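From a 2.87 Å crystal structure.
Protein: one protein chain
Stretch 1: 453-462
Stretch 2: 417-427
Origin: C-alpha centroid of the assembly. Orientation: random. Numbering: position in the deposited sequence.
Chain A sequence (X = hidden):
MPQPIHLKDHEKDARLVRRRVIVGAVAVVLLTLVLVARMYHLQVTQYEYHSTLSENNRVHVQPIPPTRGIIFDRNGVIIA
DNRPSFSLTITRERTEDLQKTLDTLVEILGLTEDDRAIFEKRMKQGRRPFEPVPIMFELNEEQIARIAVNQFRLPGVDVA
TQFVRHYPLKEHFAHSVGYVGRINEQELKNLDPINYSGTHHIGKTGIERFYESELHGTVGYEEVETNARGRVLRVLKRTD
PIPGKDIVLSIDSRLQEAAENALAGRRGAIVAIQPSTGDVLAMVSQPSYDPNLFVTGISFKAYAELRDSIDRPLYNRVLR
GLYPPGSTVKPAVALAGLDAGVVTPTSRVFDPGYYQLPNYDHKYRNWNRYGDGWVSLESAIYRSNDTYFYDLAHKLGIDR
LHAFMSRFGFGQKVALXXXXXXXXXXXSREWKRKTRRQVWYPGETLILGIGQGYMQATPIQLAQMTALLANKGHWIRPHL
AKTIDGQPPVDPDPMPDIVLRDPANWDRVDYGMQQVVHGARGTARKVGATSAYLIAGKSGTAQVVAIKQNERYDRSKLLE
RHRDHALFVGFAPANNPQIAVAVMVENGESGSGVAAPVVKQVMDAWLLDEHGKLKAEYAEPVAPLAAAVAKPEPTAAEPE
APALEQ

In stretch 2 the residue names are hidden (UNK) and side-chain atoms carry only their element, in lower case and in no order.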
# COMPACT_ATOMS: atom_id res chain seq x y z
N GLY A 453 -3.86 9.41 -16.88
CA GLY A 453 -2.87 10.42 -17.22
C GLY A 453 -1.49 10.04 -16.74
O GLY A 453 -1.09 8.88 -16.82
N TYR A 454 -0.74 11.02 -16.24
CA TYR A 454 0.59 10.79 -15.70
C TYR A 454 0.59 10.40 -14.23
O TYR A 454 1.67 10.26 -13.64
CB TYR A 454 1.46 12.04 -15.90
CG TYR A 454 1.27 12.70 -17.24
CD1 TYR A 454 1.80 12.14 -18.40
CD2 TYR A 454 0.55 13.89 -17.36
CE1 TYR A 454 1.63 12.74 -19.63
CE2 TYR A 454 0.37 14.49 -18.59
CZ TYR A 454 0.91 13.92 -19.72
OH TYR A 454 0.74 14.52 -20.95
N MET A 455 -0.59 10.22 -13.63
CA MET A 455 -0.66 9.96 -12.20
C MET A 455 -0.02 8.61 -11.86
O MET A 455 -0.28 7.60 -12.51
CB MET A 455 -2.11 9.98 -11.73
CG MET A 455 -2.27 9.88 -10.22
SD MET A 455 -3.98 9.62 -9.71
CE MET A 455 -3.84 9.84 -7.93
N GLN A 456 0.83 8.62 -10.83
CA GLN A 456 1.53 7.44 -10.37
C GLN A 456 1.23 7.22 -8.90
O GLN A 456 1.23 8.16 -8.11
CB GLN A 456 3.04 7.58 -10.58
CG GLN A 456 3.45 7.96 -11.99
CD GLN A 456 4.25 6.87 -12.68
OE1 GLN A 456 4.05 5.68 -12.42
NE2 GLN A 456 5.15 7.27 -13.56
N ALA A 457 0.96 5.96 -8.53
CA ALA A 457 0.62 5.63 -7.16
C ALA A 457 1.19 4.27 -6.81
O ALA A 457 1.07 3.32 -7.60
CB ALA A 457 -0.90 5.64 -6.96
N THR A 458 1.80 4.17 -5.62
CA THR A 458 2.33 2.93 -5.07
C THR A 458 1.24 2.16 -4.33
O THR A 458 0.32 2.77 -3.77
CB THR A 458 3.49 3.22 -4.11
OG1 THR A 458 3.03 4.09 -3.07
CG2 THR A 458 4.64 3.89 -4.85
N PRO A 459 1.32 0.83 -4.32
CA PRO A 459 0.27 0.04 -3.65
C PRO A 459 0.12 0.35 -2.17
O PRO A 459 -0.90 -0.03 -1.58
CB PRO A 459 0.73 -1.41 -3.87
CG PRO A 459 1.58 -1.35 -5.10
CD PRO A 459 2.28 -0.02 -5.04
N ILE A 460 1.09 1.02 -1.55
CA ILE A 460 0.92 1.45 -0.17
C ILE A 460 0.17 2.78 -0.11
O ILE A 460 -0.65 3.00 0.78
CB ILE A 460 2.28 1.52 0.54
CG1 ILE A 460 2.15 2.17 1.92
CG2 ILE A 460 3.30 2.27 -0.32
CD1 ILE A 460 1.36 1.34 2.90
N GLN A 461 0.45 3.68 -1.06
CA GLN A 461 -0.34 4.90 -1.18
C GLN A 461 -1.82 4.58 -1.39
O GLN A 461 -2.70 5.29 -0.89
CB GLN A 461 0.19 5.76 -2.32
CG GLN A 461 1.27 6.75 -1.92
CD GLN A 461 1.95 7.37 -3.11
OE1 GLN A 461 1.77 6.94 -4.25
NE2 GLN A 461 2.76 8.40 -2.86
N LEU A 462 -2.10 3.51 -2.14
CA LEU A 462 -3.49 3.08 -2.32
C LEU A 462 -4.07 2.53 -1.03
O LEU A 462 -5.19 2.89 -0.65
CB LEU A 462 -3.56 2.02 -3.43
CG LEU A 462 -3.68 2.47 -4.88
CD1 LEU A 462 -2.32 2.68 -5.50
CD2 LEU A 462 -4.48 1.46 -5.68
N UNK A 417 8.07 3.98 8.24
CA UNK A 417 9.34 3.26 8.30
C UNK A 417 9.47 2.25 7.16
O UNK A 417 9.62 1.05 7.37
o UNK A 417 8.08 1.59 11.30
c UNK A 417 9.50 2.57 9.66
c UNK A 417 8.24 1.84 10.08
o UNK A 417 7.41 1.51 9.21
N UNK A 418 9.40 2.74 5.93
CA UNK A 418 9.57 1.90 4.75
C UNK A 418 10.71 2.45 3.91
O UNK A 418 10.63 3.58 3.41
s UNK A 418 5.76 0.70 3.55
c UNK A 418 4.71 -0.22 4.67
c UNK A 418 7.22 0.94 4.58
c UNK A 418 8.28 1.82 3.94
N UNK A 419 11.77 1.66 3.75
CA UNK A 419 12.98 2.12 3.07
C UNK A 419 12.77 2.16 1.57
O UNK A 419 12.36 1.17 0.96
c UNK A 419 15.43 1.67 2.68
c UNK A 419 17.20 3.26 2.33
c UNK A 419 17.70 2.49 1.30
c UNK A 419 17.08 1.31 0.96
c UNK A 419 14.18 1.25 3.40
c UNK A 419 15.94 0.91 1.64
c UNK A 419 16.06 2.85 3.01
N UNK A 420 13.07 3.31 0.97
CA UNK A 420 13.03 3.44 -0.48
C UNK A 420 11.64 3.51 -1.06
O UNK A 420 11.42 3.03 -2.18
N UNK A 421 10.69 4.09 -0.33
CA UNK A 421 9.34 4.24 -0.86
C UNK A 421 9.32 5.30 -1.94
O UNK A 421 9.74 6.44 -1.71
o UNK A 421 6.32 5.06 2.16
o UNK A 421 4.86 5.29 0.54
c UNK A 421 6.93 4.21 0.02
c UNK A 421 5.97 4.90 0.97
c UNK A 421 8.38 4.60 0.27
N UNK A 422 8.83 4.94 -3.12
CA UNK A 422 8.75 5.89 -4.22
C UNK A 422 7.66 6.91 -3.93
O UNK A 422 6.61 6.59 -3.37
c UNK A 422 8.46 5.17 -5.54
N UNK A 423 7.93 8.17 -4.31
CA UNK A 423 6.99 9.24 -3.98
C UNK A 423 5.67 9.07 -4.71
O UNK A 423 4.61 9.36 -4.14
o UNK A 423 8.22 10.97 -2.08
o UNK A 423 9.60 11.68 -3.64
c UNK A 423 7.61 10.59 -4.34
c UNK A 423 8.55 11.11 -3.27
N UNK A 424 5.70 8.54 -5.93
CA UNK A 424 4.53 8.59 -6.78
C UNK A 424 4.42 9.95 -7.43
O UNK A 424 5.27 10.83 -7.25
N UNK A 425 3.36 10.14 -8.20
CA UNK A 425 3.14 11.41 -8.88
C UNK A 425 1.67 11.77 -8.83
O UNK A 425 0.82 10.98 -9.27
c UNK A 425 3.64 11.36 -10.33
c UNK A 425 3.48 12.65 -11.12
c UNK A 425 3.93 12.46 -12.56
c UNK A 425 4.24 13.79 -10.46
N UNK A 426 1.37 12.95 -8.30
CA UNK A 426 0.04 13.55 -8.40
C UNK A 426 0.19 14.82 -9.21
O UNK A 426 0.58 15.87 -8.67
c UNK A 426 -0.55 13.85 -7.02
s UNK A 426 -2.94 13.43 -8.33
c UNK A 426 -4.39 14.49 -8.46
c UNK A 426 -2.00 14.30 -7.06
N UNK A 427 -0.10 14.79 -10.51
CA UNK A 427 0.27 15.92 -11.38
C UNK A 427 -0.50 17.18 -11.04
O UNK A 427 -1.67 17.16 -10.64
c UNK A 427 -0.74 13.70 -11.27
c UNK A 427 -0.08 15.42 -12.78
c UNK A 427 -1.08 14.34 -12.57

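Position 417 has four side-chain atoms: two carbons, the second carrying two oxygens. None comes near stretch 1. This is Asp417, and its carboxylate is hydrogen-bonded elsewhere in the structure.

Position 418 has an unbranched chain of two carbons, a sulfur and a final carbon. That last carbon lies 4.1 Å from Ile460 CD1, an apolar contact. This is Met418.

Position 419 has one carbon followed by a ring of six carbons. It is out of reach of stretch 1. This is Phe419.

Position 420 has no side-chain atoms, and its phi is 75°, a value that favours glycine. This is Gly420.

Position 421 has three carbons in a row, the third carrying two oxygens. One oxygen is 3.5 Å from Ile460 CG2. This is Glu421, which closes a type II turn begun at Met418.

Position 422 has a single side-chain carbon, CB, 4.1 Å from Thr458 CG2. This is Ala422. Its backbone O is also 3.7 Å from Thr458 CG2.

Position 423 has two carbons, the second carrying two oxygens. CB points away from stretch 1, so the contact falls to the backbone: Gln461 NE2 donates to the O of position 423 at 2.4 Å, a very short hydrogen bond. This is Asp423.

Position 424 has no side-chain atoms. An ideal CB here would sit 2.6 Å from Gln461 OE1 and 2.9 Å from Gln456 O, both clashes. The backbone angles alone also call for glycine. This is Gly424.

Position 425 has four carbons, forked at the second. One branch end is 3.3 Å from Tyr454 O, and CB is 3.8 Å from Gln456 CG. This is Leu425.

Position 426 has two carbons, a sulfur and a carbon, unbranched. CB points away, yet the sulfur reaches within 3.7 Å of Met455 CE. This is Met426.

Position 427 has three carbons closing a ring onto the backbone N. The ring carbon bonded to that N is 3.9 Å from Met455 CA. This is Pro427.

The contact centres on one antiparallel bridge. Gln456 N donates to Leu425 O at 2.8 Å, and Leu425 N donates to Gln456 O at 2.9 Å. Bare Gly424 leaves room beside this pair. Gln461 ties the bridge region to the helix start: OE1 accepts from Thr458 N at 3.1 Å, while NE2 holds Asp423 O. Thr458 OG1 in turn caps the helix by accepting from Gln461 N at 3.3 Å. Apolar contacts of Met455 and Ile460 complete the packing.

Stretch 2 (417-427) DMFGEADGLMP
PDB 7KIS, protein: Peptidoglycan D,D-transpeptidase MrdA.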